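PDB 3QFF: N5-carboxyaminoimidazole ribonucleotide synthetase from Bacillus anthracis, which probably catalyses the ATP- and bicarbonate-dependent carboxylation of 5-aminoimidazole ribonucleotide to its N5-carboxyamino form in purine biosynthesis, through an ATP-grasp fold. Local coordinates for residues L258-F263 and N273-R278. Residues are numbered along the deposited sequence; the frame is centred on the assembly and turned at random.
With ADP (adenosine-5'-diphosphate), chain C.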
ATOM      1  N   LEU A 258     -10.964  15.118   6.231  1.00 23.33           N
ATOM      2  CA  LEU A 258     -10.794  16.193   7.208  1.00 23.12           C
ATOM      3  C   LEU A 258     -10.022  15.686   8.425  1.00 22.64           C
ATOM      4  O   LEU A 258     -10.425  14.719   9.048  1.00 22.90           O
ATOM      5  CB  LEU A 258     -12.159  16.755   7.648  1.00 23.23           C
ATOM      6  CG  LEU A 258     -12.120  17.977   8.582  1.00 23.32           C
ATOM      7  CD1 LEU A 258     -11.559  19.203   7.851  1.00 22.65           C
ATOM      8  CD2 LEU A 258     -13.524  18.291   9.125  1.00 23.74           C
ATOM      9  N   ALA A 259      -8.902  16.330   8.744  1.00 22.38           N
ATOM     10  CA  ALA A 259      -8.198  16.034   9.987  1.00 21.87           C
ATOM     11  C   ALA A 259      -8.672  17.049  11.007  1.00 21.93           C
ATOM     12  O   ALA A 259      -8.675  18.247  10.727  1.00 21.66           O
ATOM     13  CB  ALA A 259      -6.688  16.164   9.792  1.00 21.63           C
ATOM     14  N   VAL A 260      -9.064  16.576  12.182  1.00 21.83           N
ATOM     15  CA  VAL A 260      -9.534  17.464  13.244  1.00 22.18           C
ATOM     16  C   VAL A 260      -8.530  17.370  14.386  1.00 22.65           C
ATOM     17  O   VAL A 260      -8.390  16.310  14.989  1.00 23.47           O
ATOM     18  CB  VAL A 260     -10.936  17.050  13.742  1.00 22.05           C
ATOM     19  CG1 VAL A 260     -11.518  18.127  14.684  1.00 23.11           C
ATOM     20  CG2 VAL A 260     -11.891  16.790  12.557  1.00 21.78           C
ATOM     21  N   GLU A 261      -7.799  18.447  14.653  1.00 23.19           N
ATOM     22  CA  GLU A 261      -6.867  18.434  15.779  1.00 24.40           C
ATOM     23  C   GLU A 261      -7.519  19.058  16.990  1.00 24.19           C
ATOM     24  O   GLU A 261      -8.212  20.063  16.874  1.00 23.52           O
ATOM     25  CB  GLU A 261      -5.555  19.143  15.442  1.00 24.77           C
ATOM     26  CG  GLU A 261      -4.741  18.407  14.375  1.00 28.90           C
ATOM     27  CD  GLU A 261      -3.362  19.015  14.202  1.00 34.30           C
ATOM     28  OE1 GLU A 261      -3.216  19.927  13.361  1.00 37.23           O
ATOM     29  OE2 GLU A 261      -2.427  18.595  14.926  1.00 38.23           O
ATOM     30  N   MET A 262      -7.266  18.449  18.144  1.00 24.70           N
ATOM     31  CA  MET A 262      -8.005  18.709  19.370  1.00 25.88           C
ATOM     32  C   MET A 262      -7.083  18.707  20.581  1.00 25.97           C
ATOM     33  O   MET A 262      -6.035  18.078  20.545  1.00 26.03           O
ATOM     34  CB  MET A 262      -9.069  17.625  19.565  1.00 26.10           C
ATOM     35  CG  MET A 262     -10.252  17.728  18.597  1.00 28.18           C
ATOM     36  SD  MET A 262     -11.322  16.269  18.651  1.00 29.83           S
ATOM     37  CE  MET A 262     -10.655  15.318  17.304  1.00 32.36           C
ATOM     38  N   PHE A 263      -7.479  19.440  21.624  1.00 26.65           N
ATOM     39  CA  PHE A 263      -6.872  19.369  22.955  1.00 27.11           C
ATOM     40  C   PHE A 263      -7.829  18.634  23.911  1.00 28.12           C
ATOM     41  O   PHE A 263      -9.029  18.962  23.998  1.00 27.96           O
ATOM     42  CB  PHE A 263      -6.604  20.771  23.532  1.00 27.63           C
ATOM     43  CG  PHE A 263      -5.773  21.681  22.650  1.00 28.66           C
ATOM     44  CD1 PHE A 263      -6.263  22.927  22.281  1.00 29.27           C
ATOM     45  CD2 PHE A 263      -4.497  21.316  22.228  1.00 30.47           C
ATOM     46  CE1 PHE A 263      -5.506  23.797  21.495  1.00 31.49           C
ATOM     47  CE2 PHE A 263      -3.732  22.176  21.431  1.00 32.07           C
ATOM     48  CZ  PHE A 263      -4.239  23.419  21.062  1.00 30.85           C
ATOM     49  N   ASN A 273      -8.783  22.510  17.993  1.00 26.95           N
ATOM     50  CA  ASN A 273      -7.667  23.430  17.742  1.00 27.87           C
ATOM     51  C   ASN A 273      -7.653  23.933  16.297  1.00 27.94           C
ATOM     52  O   ASN A 273      -7.756  25.137  16.050  1.00 28.22           O
ATOM     53  CB  ASN A 273      -6.332  22.742  18.091  1.00 28.58           C
ATOM     54  CG  ASN A 273      -5.103  23.613  17.785  1.00 30.70           C
ATOM     55  OD1 ASN A 273      -5.028  24.779  18.174  1.00 31.09           O
ATOM     56  ND2 ASN A 273      -4.108  23.013  17.133  1.00 34.73           N
ATOM     57  N   GLU A 274      -7.499  23.012  15.348  1.00 27.55           N
ATOM     58  CA  GLU A 274      -7.501  23.370  13.928  1.00 28.01           C
ATOM     59  C   GLU A 274      -7.976  22.241  13.022  1.00 26.81           C
ATOM     60  O   GLU A 274      -8.063  21.085  13.447  1.00 27.27           O
ATOM     61  CB  GLU A 274      -6.137  23.917  13.473  1.00 28.89           C
ATOM     62  CG  GLU A 274      -4.961  22.975  13.635  1.00 33.18           C
ATOM     63  CD  GLU A 274      -3.649  23.647  13.267  1.00 38.99           C
ATOM     64  OE1 GLU A 274      -3.616  24.893  13.216  1.00 41.79           O
ATOM     65  OE2 GLU A 274      -2.649  22.935  13.024  1.00 42.12           O
ATOM     66  N   LEU A 275      -8.295  22.598  11.782  1.00 25.82           N
ATOM     67  CA  LEU A 275      -8.781  21.656  10.777  1.00 25.34           C
ATOM     68  C   LEU A 275      -7.861  21.653   9.562  1.00 25.31           C
ATOM     69  O   LEU A 275      -7.314  22.687   9.201  1.00 25.74           O
ATOM     70  CB  LEU A 275     -10.187  22.045  10.332  1.00 24.57           C
ATOM     71  CG  LEU A 275     -11.250  22.240  11.409  1.00 24.75           C
ATOM     72  CD1 LEU A 275     -12.570  22.753  10.803  1.00 24.07           C
ATOM     73  CD2 LEU A 275     -11.472  20.945  12.191  1.00 21.78           C
ATOM     74  N   ALA A 276      -7.693  20.499   8.934  1.00 24.59           N
ATOM     75  CA  ALA A 276      -6.956  20.426   7.676  1.00 24.68           C
ATOM     76  C   ALA A 276      -7.790  19.609   6.704  1.00 24.24           C
ATOM     77  O   ALA A 276      -8.074  18.446   6.971  1.00 24.38           O
ATOM     78  CB  ALA A 276      -5.558  19.798   7.897  1.00 24.80           C
ATOM     79  N   PRO A 277      -8.231  20.223   5.588  1.00 24.26           N
ATOM     80  CA  PRO A 277      -9.115  19.505   4.687  1.00 23.50           C
ATOM     81  C   PRO A 277      -8.320  18.680   3.669  1.00 23.21           C
ATOM     82  O   PRO A 277      -8.462  18.869   2.468  1.00 23.23           O
ATOM     83  CB  PRO A 277      -9.886  20.630   3.992  1.00 23.99           C
ATOM     84  CG  PRO A 277      -8.919  21.776   3.986  1.00 24.42           C
ATOM     85  CD  PRO A 277      -8.019  21.617   5.165  1.00 24.13           C
ATOM     86  N   ARG A 278      -7.505  17.767   4.170  1.00 23.02           N
ATOM     87  CA  ARG A 278      -6.682  16.896   3.343  1.00 22.90           C
ATOM     88  C   ARG A 278      -6.170  15.796   4.237  1.00 22.68           C
ATOM     89  O   ARG A 278      -6.291  15.900   5.467  1.00 22.20           O
ATOM     90  CB  ARG A 278      -5.490  17.683   2.762  1.00 23.27           C
ATOM     91  CG  ARG A 278      -4.783  18.561   3.789  1.00 25.45           C
ATOM     92  CD  ARG A 278      -3.353  18.904   3.398  1.00 28.68           C
ATOM     93  NE  ARG A 278      -2.790  19.808   4.400  1.00 31.33           N
ATOM     94  CZ  ARG A 278      -2.274  19.422   5.567  1.00 32.55           C
ATOM     95  NH1 ARG A 278      -2.216  18.131   5.899  1.00 32.99           N
ATOM     96  NH2 ARG A 278      -1.816  20.335   6.411  1.00 32.39           N
TER
HETATM   97  PB  ADP C 400       0.275  25.428  14.074  1.00 62.88           P
HETATM   98  O1B ADP C 400       1.599  26.112  13.822  1.00 62.84           O
HETATM   99  O2B ADP C 400      -0.790  25.819  13.072  1.00 62.26           O
HETATM  100  O3B ADP C 400       0.405  23.942  14.308  1.00 62.65           O
HETATM  101  PA  ADP C 400      -1.289  25.453  16.535  1.00 60.58           P
HETATM  102  O1A ADP C 400      -1.552  23.991  16.235  1.00 61.16           O
HETATM  103  O2A ADP C 400      -2.444  26.417  16.687  1.00 60.28           O
HETATM  104  O3A ADP C 400      -0.231  26.077  15.475  1.00 61.78           O
HETATM  105  O5' ADP C 400      -0.469  25.527  17.916  1.00 59.78           O
HETATM  106  C5' ADP C 400       0.845  24.980  17.994  1.00 59.37           C
HETATM  107  C4' ADP C 400       1.057  24.372  19.371  1.00 58.68           C
HETATM  108  O4' ADP C 400       0.867  25.380  20.367  1.00 57.97           O
HETATM  109  C3' ADP C 400       0.050  23.271  19.668  1.00 58.29           C
HETATM  110  O3' ADP C 400       0.596  21.981  19.379  1.00 59.10           O
HETATM  111  C2' ADP C 400      -0.263  23.439  21.142  1.00 58.33           C
HETATM  112  O2' ADP C 400       0.569  22.572  21.918  1.00 57.59           O
HETATM  113  C1' ADP C 400       0.096  24.881  21.465  1.00 57.50           C
HETATM  114  N9  ADP C 400      -1.142  25.692  21.632  1.00 56.66           N
HETATM  115  C8  ADP C 400      -1.777  26.380  20.659  1.00 56.00           C
HETATM  116  N7  ADP C 400      -2.874  27.015  21.140  1.00 55.36           N
HETATM  117  C5  ADP C 400      -2.958  26.741  22.452  1.00 54.99           C
HETATM  118  C6  ADP C 400      -3.880  27.095  23.562  1.00 54.68           C
HETATM  119  N6  ADP C 400      -4.958  27.893  23.354  1.00 52.96           N
HETATM  120  N1  ADP C 400      -3.603  26.590  24.790  1.00 54.85           N
HETATM  121  C2  ADP C 400      -2.540  25.795  25.016  1.00 54.93           C
HETATM  122  N3  ADP C 400      -1.668  25.436  24.056  1.00 55.17           N
HETATM  123  C4  ADP C 400      -1.815  25.870  22.777  1.00 55.74           C
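A259 and A276 open the pairing of two antiparallel hairpin strands, exchanging hydrogen bonds from A259 N to A276 O (2.9 Å) and from A276 N back to A259 O, while the axes of the two short strand segments run at 170°. V260 and L275 follow as a non-hydrogen-bonded pair, and E261 N then bonds to E274 O. Beyond this the register slips: E261 O accepts a hydrogen bond from N273 N at 2.8 Å and a weak one from E274 N, so N273 and E274 both face E261, a classic beta bulge. On one face V260 CG1 lies alongside L275 CD2 at 3.8 Å, and L248 of helix 235-251 packs against both residues. The other face carries A259, A276 and the two glutamates.

The bulge lies at the nucleotide end. N273 CB lies over one face of the F263 ring, 4.0 Å from the centroid, a CH-pi contact. With CG anti to the backbone N, the amide of N273, turned 41° from the ring plane, is carried toward the alpha phosphate, where ND2 bonds ADP O1A at 2.9 Å. F263 itself stacks on F193 and brings CE2 to 3.7 Å from ADP C2'.

E261 and E274 extend side by side, their carboxylate planes 51° apart, with E261 OE1 only 3.1 Å from E274 OE2. These are two acceptors of like charge; R113 answers E274 OE1 with a salt bridge and also bonds ADP. E274 OE1 comes within 3.0 Å of ADP O2B. Acidic oxygens thus gather beside the diphosphate. No metal is bound in this ADP complex, but the arrangement is consistent with the ATP-grasp site, where such side chains would probably help coordinate the magnesium that accompanies ATP.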